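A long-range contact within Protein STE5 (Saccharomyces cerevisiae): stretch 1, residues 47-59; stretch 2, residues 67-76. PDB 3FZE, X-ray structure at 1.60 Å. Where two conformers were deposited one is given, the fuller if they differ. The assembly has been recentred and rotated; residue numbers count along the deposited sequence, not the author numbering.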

# COMPACT_ATOMS: atom_id res chain seq x y z
N LEU A 47 -5.08 9.21 -6.03
CA LEU A 47 -4.43 8.31 -6.99
C LEU A 47 -5.37 7.84 -8.08
O LEU A 47 -4.93 7.56 -9.19
CB LEU A 47 -3.79 7.13 -6.25
CG LEU A 47 -2.49 7.48 -5.52
CD1 LEU A 47 -2.13 6.42 -4.48
CD2 LEU A 47 -1.37 7.65 -6.56
N THR A 48 -6.67 7.78 -7.79
CA THR A 48 -7.63 7.40 -8.83
C THR A 48 -7.78 8.44 -9.95
O THR A 48 -8.28 8.11 -11.02
CB THR A 48 -9.04 7.08 -8.29
OG1 THR A 48 -9.61 8.25 -7.70
CG2 THR A 48 -8.99 5.93 -7.27
N ILE A 49 -7.35 9.67 -9.71
CA ILE A 49 -7.35 10.68 -10.78
C ILE A 49 -6.45 10.20 -11.93
O ILE A 49 -6.77 10.40 -13.10
CB ILE A 49 -6.83 12.05 -10.27
CG1 ILE A 49 -7.80 12.63 -9.24
CG2 ILE A 49 -6.60 13.02 -11.43
CD1 ILE A 49 -7.22 13.81 -8.49
N LYS A 50 -5.35 9.55 -11.57
CA LYS A 50 -4.41 9.00 -12.56
C LYS A 50 -4.70 7.55 -12.93
O LYS A 50 -4.52 7.14 -14.09
CB LYS A 50 -2.97 9.12 -12.06
CG LYS A 50 -1.95 8.65 -13.08
CD LYS A 50 -0.54 9.14 -12.77
CE LYS A 50 0.48 8.57 -13.76
NZ LYS A 50 0.46 9.30 -15.06
N PHE A 51 -5.13 6.77 -11.94
CA PHE A 51 -5.33 5.33 -12.08
C PHE A 51 -6.77 4.97 -11.75
O PHE A 51 -7.08 4.63 -10.61
CB PHE A 51 -4.39 4.57 -11.12
CG PHE A 51 -2.92 4.83 -11.38
CD1 PHE A 51 -2.30 4.32 -12.51
CD2 PHE A 51 -2.17 5.57 -10.48
CE1 PHE A 51 -0.95 4.55 -12.75
CE2 PHE A 51 -0.81 5.79 -10.71
CZ PHE A 51 -0.20 5.29 -11.84
N ALA A 52 -7.67 5.05 -12.73
CA ALA A 52 -9.08 4.77 -12.48
C ALA A 52 -9.30 3.34 -11.96
O ALA A 52 -10.23 3.08 -11.18
CB ALA A 52 -9.90 5.00 -13.74
N ARG A 53 -8.46 2.42 -12.40
CA ARG A 53 -8.57 1.02 -12.00
C ARG A 53 -7.71 0.68 -10.78
O ARG A 53 -7.41 -0.48 -10.51
CB ARG A 53 -8.26 0.11 -13.19
CG ARG A 53 -9.18 0.41 -14.38
CD ARG A 53 -8.83 -0.40 -15.61
NE ARG A 53 -7.57 0.05 -16.15
CZ ARG A 53 -6.41 -0.57 -15.95
NH1 ARG A 53 -6.38 -1.69 -15.24
NH2 ARG A 53 -5.30 -0.07 -16.46
N LEU A 54 -7.32 1.71 -10.04
CA LEU A 54 -6.54 1.52 -8.82
C LEU A 54 -7.09 0.40 -7.93
O LEU A 54 -8.27 0.39 -7.60
CB LEU A 54 -6.54 2.82 -8.01
CG LEU A 54 -5.61 2.87 -6.80
CD1 LEU A 54 -4.15 2.68 -7.20
CD2 LEU A 54 -5.81 4.20 -6.06
N GLN A 55 -6.21 -0.52 -7.52
CA GLN A 55 -6.56 -1.63 -6.63
C GLN A 55 -5.94 -1.41 -5.26
O GLN A 55 -4.89 -0.77 -5.14
CB GLN A 55 -6.05 -2.96 -7.19
CG GLN A 55 -6.56 -3.26 -8.59
CD GLN A 55 -8.03 -3.58 -8.58
OE1 GLN A 55 -8.46 -4.54 -7.94
NE2 GLN A 55 -8.82 -2.77 -9.28
N PHE A 56 -6.57 -1.96 -4.23
CA PHE A 56 -6.05 -1.84 -2.88
C PHE A 56 -6.31 -3.13 -2.11
O PHE A 56 -7.14 -3.95 -2.50
CB PHE A 56 -6.72 -0.69 -2.13
CG PHE A 56 -8.12 -1.01 -1.67
CD1 PHE A 56 -8.35 -1.44 -0.37
CD2 PHE A 56 -9.19 -0.92 -2.55
CE1 PHE A 56 -9.64 -1.75 0.05
CE2 PHE A 56 -10.48 -1.23 -2.14
CZ PHE A 56 -10.71 -1.65 -0.84
N CYS A 57 -5.59 -3.27 -1.02
CA CYS A 57 -5.86 -4.31 -0.05
C CYS A 57 -5.43 -3.80 1.32
O CYS A 57 -4.32 -3.31 1.46
CB CYS A 57 -5.09 -5.57 -0.41
SG CYS A 57 -5.44 -6.97 0.69
N PHE A 58 -6.33 -3.88 2.29
CA PHE A 58 -6.02 -3.54 3.68
C PHE A 58 -5.82 -4.81 4.48
O PHE A 58 -6.61 -5.75 4.37
CB PHE A 58 -7.17 -2.74 4.30
CG PHE A 58 -7.19 -1.29 3.89
CD1 PHE A 58 -6.27 -0.40 4.42
CD2 PHE A 58 -8.15 -0.83 3.02
CE1 PHE A 58 -6.30 0.95 4.05
CE2 PHE A 58 -8.19 0.52 2.65
CZ PHE A 58 -7.26 1.39 3.16
N VAL A 59 -4.76 -4.83 5.29
CA VAL A 59 -4.40 -6.01 6.09
C VAL A 59 -4.18 -5.57 7.53
O VAL A 59 -3.57 -4.53 7.78
CB VAL A 59 -3.12 -6.66 5.55
CG1 VAL A 59 -2.74 -7.91 6.37
CG2 VAL A 59 -3.29 -7.00 4.08
N ASP A 67 -10.19 -5.77 3.66
CA ASP A 67 -10.98 -5.43 2.49
C ASP A 67 -10.01 -5.27 1.34
O ASP A 67 -8.79 -5.19 1.56
CB ASP A 67 -11.78 -4.15 2.71
CG ASP A 67 -12.90 -4.00 1.71
OD1 ASP A 67 -13.27 -5.01 1.06
OD2 ASP A 67 -13.41 -2.87 1.57
N TYR A 68 -10.53 -5.28 0.13
CA TYR A 68 -9.68 -5.26 -1.05
C TYR A 68 -10.53 -5.00 -2.27
O TYR A 68 -11.75 -5.10 -2.21
CB TYR A 68 -8.99 -6.61 -1.23
CG TYR A 68 -9.97 -7.73 -1.44
CD1 TYR A 68 -10.48 -8.00 -2.70
CD2 TYR A 68 -10.42 -8.48 -0.36
CE1 TYR A 68 -11.40 -9.01 -2.88
CE2 TYR A 68 -11.34 -9.48 -0.53
CZ TYR A 68 -11.82 -9.75 -1.79
OH TYR A 68 -12.74 -10.76 -1.95
N GLY A 69 -9.88 -4.68 -3.38
CA GLY A 69 -10.58 -4.54 -4.64
C GLY A 69 -10.29 -3.20 -5.28
O GLY A 69 -9.19 -2.67 -5.17
N SER A 70 -11.31 -2.65 -5.94
CA SER A 70 -11.18 -1.40 -6.67
C SER A 70 -11.42 -0.20 -5.77
O SER A 70 -12.46 -0.10 -5.12
CB SER A 70 -12.18 -1.36 -7.84
OG SER A 70 -12.44 -0.03 -8.25
N VAL A 71 -10.46 0.72 -5.73
CA VAL A 71 -10.60 1.91 -4.92
C VAL A 71 -11.89 2.69 -5.24
O VAL A 71 -12.62 3.10 -4.35
CB VAL A 71 -9.35 2.82 -5.01
CG1 VAL A 71 -9.60 4.14 -4.31
CG2 VAL A 71 -8.15 2.13 -4.38
N LEU A 72 -12.17 2.88 -6.53
CA LEU A 72 -13.39 3.57 -6.92
C LEU A 72 -14.65 2.87 -6.39
O LEU A 72 -15.64 3.52 -6.07
CB LEU A 72 -13.48 3.70 -8.44
CG LEU A 72 -12.48 4.66 -9.09
CD1 LEU A 72 -12.73 4.72 -10.60
CD2 LEU A 72 -12.61 6.04 -8.45
N HIS A 73 -14.58 1.55 -6.29
CA HIS A 73 -15.73 0.75 -5.85
C HIS A 73 -15.96 0.79 -4.34
O HIS A 73 -17.10 0.95 -3.88
CB HIS A 73 -15.56 -0.69 -6.32
CG HIS A 73 -16.67 -1.60 -5.88
ND1 HIS A 73 -16.45 -2.91 -5.50
CD2 HIS A 73 -18.00 -1.39 -5.77
CE1 HIS A 73 -17.60 -3.47 -5.18
NE2 HIS A 73 -18.56 -2.57 -5.33
N LYS A 74 -14.89 0.69 -3.56
CA LYS A 74 -15.05 0.47 -2.13
C LYS A 74 -14.71 1.67 -1.23
O LYS A 74 -15.24 1.78 -0.13
CB LYS A 74 -14.27 -0.77 -1.70
CG LYS A 74 -14.88 -2.05 -2.27
CD LYS A 74 -14.23 -3.30 -1.73
CE LYS A 74 -15.03 -4.53 -2.11
NZ LYS A 74 -14.40 -5.79 -1.61
N ILE A 75 -13.83 2.55 -1.70
CA ILE A 75 -13.41 3.68 -0.87
C ILE A 75 -14.34 4.86 -1.08
O ILE A 75 -14.06 5.79 -1.85
CB ILE A 75 -11.92 4.05 -1.05
CG1 ILE A 75 -11.04 2.81 -0.98
CG2 ILE A 75 -11.50 5.10 -0.02
CD1 ILE A 75 -11.20 1.98 0.29
N ASP A 76 -15.47 4.80 -0.37
CA ASP A 76 -16.58 5.72 -0.52
C ASP A 76 -16.37 7.01 0.28
O ASP A 76 -16.64 8.10 -0.21
CB ASP A 76 -17.87 5.04 -0.04
CG ASP A 76 -19.10 5.88 -0.27
OD1 ASP A 76 -19.30 6.35 -1.41
OD2 ASP A 76 -19.87 6.08 0.70
O HOH W 1 -10.42 1.75 -8.76

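The most unusual feature of this contact is Gly-69, which sits where the second stretch turns a corner while still paired with Phe-56. Its phi/psi of 126/-144 would jam a CB against the carbonyl oxygen of Tyr-68, so the backbone itself calls for glycine. The Phe-56 ring packs against this backbone, with Gly-69 N and Tyr-68 C over one of its faces.

Gly-69 and Phe-56 form a hydrogen-bonded pair. Phe-56 N donates to Gly-69 O at 2.9 Å, and Gly-69 N donates to Phe-56 O at 3.0 Å. At the next hydrogen-bonded pair, Phe-58 N donates to Asp-67 O at 2.9 Å. Past the corner, Val-71 N donates to Leu-54 O at 2.9 Å with a nearly straight angle of 169°. The strand pairing thus runs directly into the start of the helix at Val-71. The intervening pairs, Gln-55 with Ser-70 and Cys-57 with Tyr-68, are non-hydrogen-bonded. Their CA atoms are 4.6 Å apart for Gln-55 and Ser-70, and 4.1 Å apart for Cys-57 and Tyr-68. CA-H...O contacts add to the pairing, such as Gln-55 CA to Gly-69 O at 3.2 Å.

Phe-56 gives up the most surface, 129 Å² of a total of 691 Å² summed over both stretches. Its chi1 is p, and the end of the ring comes nearer to the second stretch than its CA-to-CB direction suggests. On the face opposite Gly-69, Ile-75 CD1 makes a CH-pi contact, 4.1 Å from the Phe-56 ring centroid. Lys-74 CB and Ser-70 O lie at the ring edge. A flat aromatic suits this slot between backbone and aliphatic side chain. Ile-75 CD1 also meets the edge of the Phe-58 ring, 4.1 Å from Phe-58 CE2.

Val-71 points toward the first stretch and is buried. Its CG2 is 3.5 Å from Leu-54 CD2 and 3.7 Å from Phe-56 CD2, while its CG1 is 3.5 Å from Thr-48 CG2. Leu-72 is exposed overall, but its end covers the chain near Ala-52, with Leu-72 CD1 3.0 Å from Ala-52 O.

Polar groups brace each stretch. Ser-70 is the helix N-cap, and its OG accepts a weak bond from His-73 N at 3.3 Å. Lys-74 leads its end away from the first stretch. There Lys-74 NZ forms a salt bridge with Asp-67 OD1 at 3.0 Å and donates to Tyr-68 O at 2.8 Å, tying the helix back to the strand. Gln-55 NE2 donates to Arg-53 O at 3.0 Å, which holds the folded side chain near Ser-70.

Water 1 bridges the stretches. It donates to Ala-52 O and Leu-54 O, both at 2.8 Å, and accepts from Ser-70 OG at 2.7 Å and Leu-72 N at 3.1 Å. One cost remains: Asp-67 N is buried by the contact and has no partner in the model.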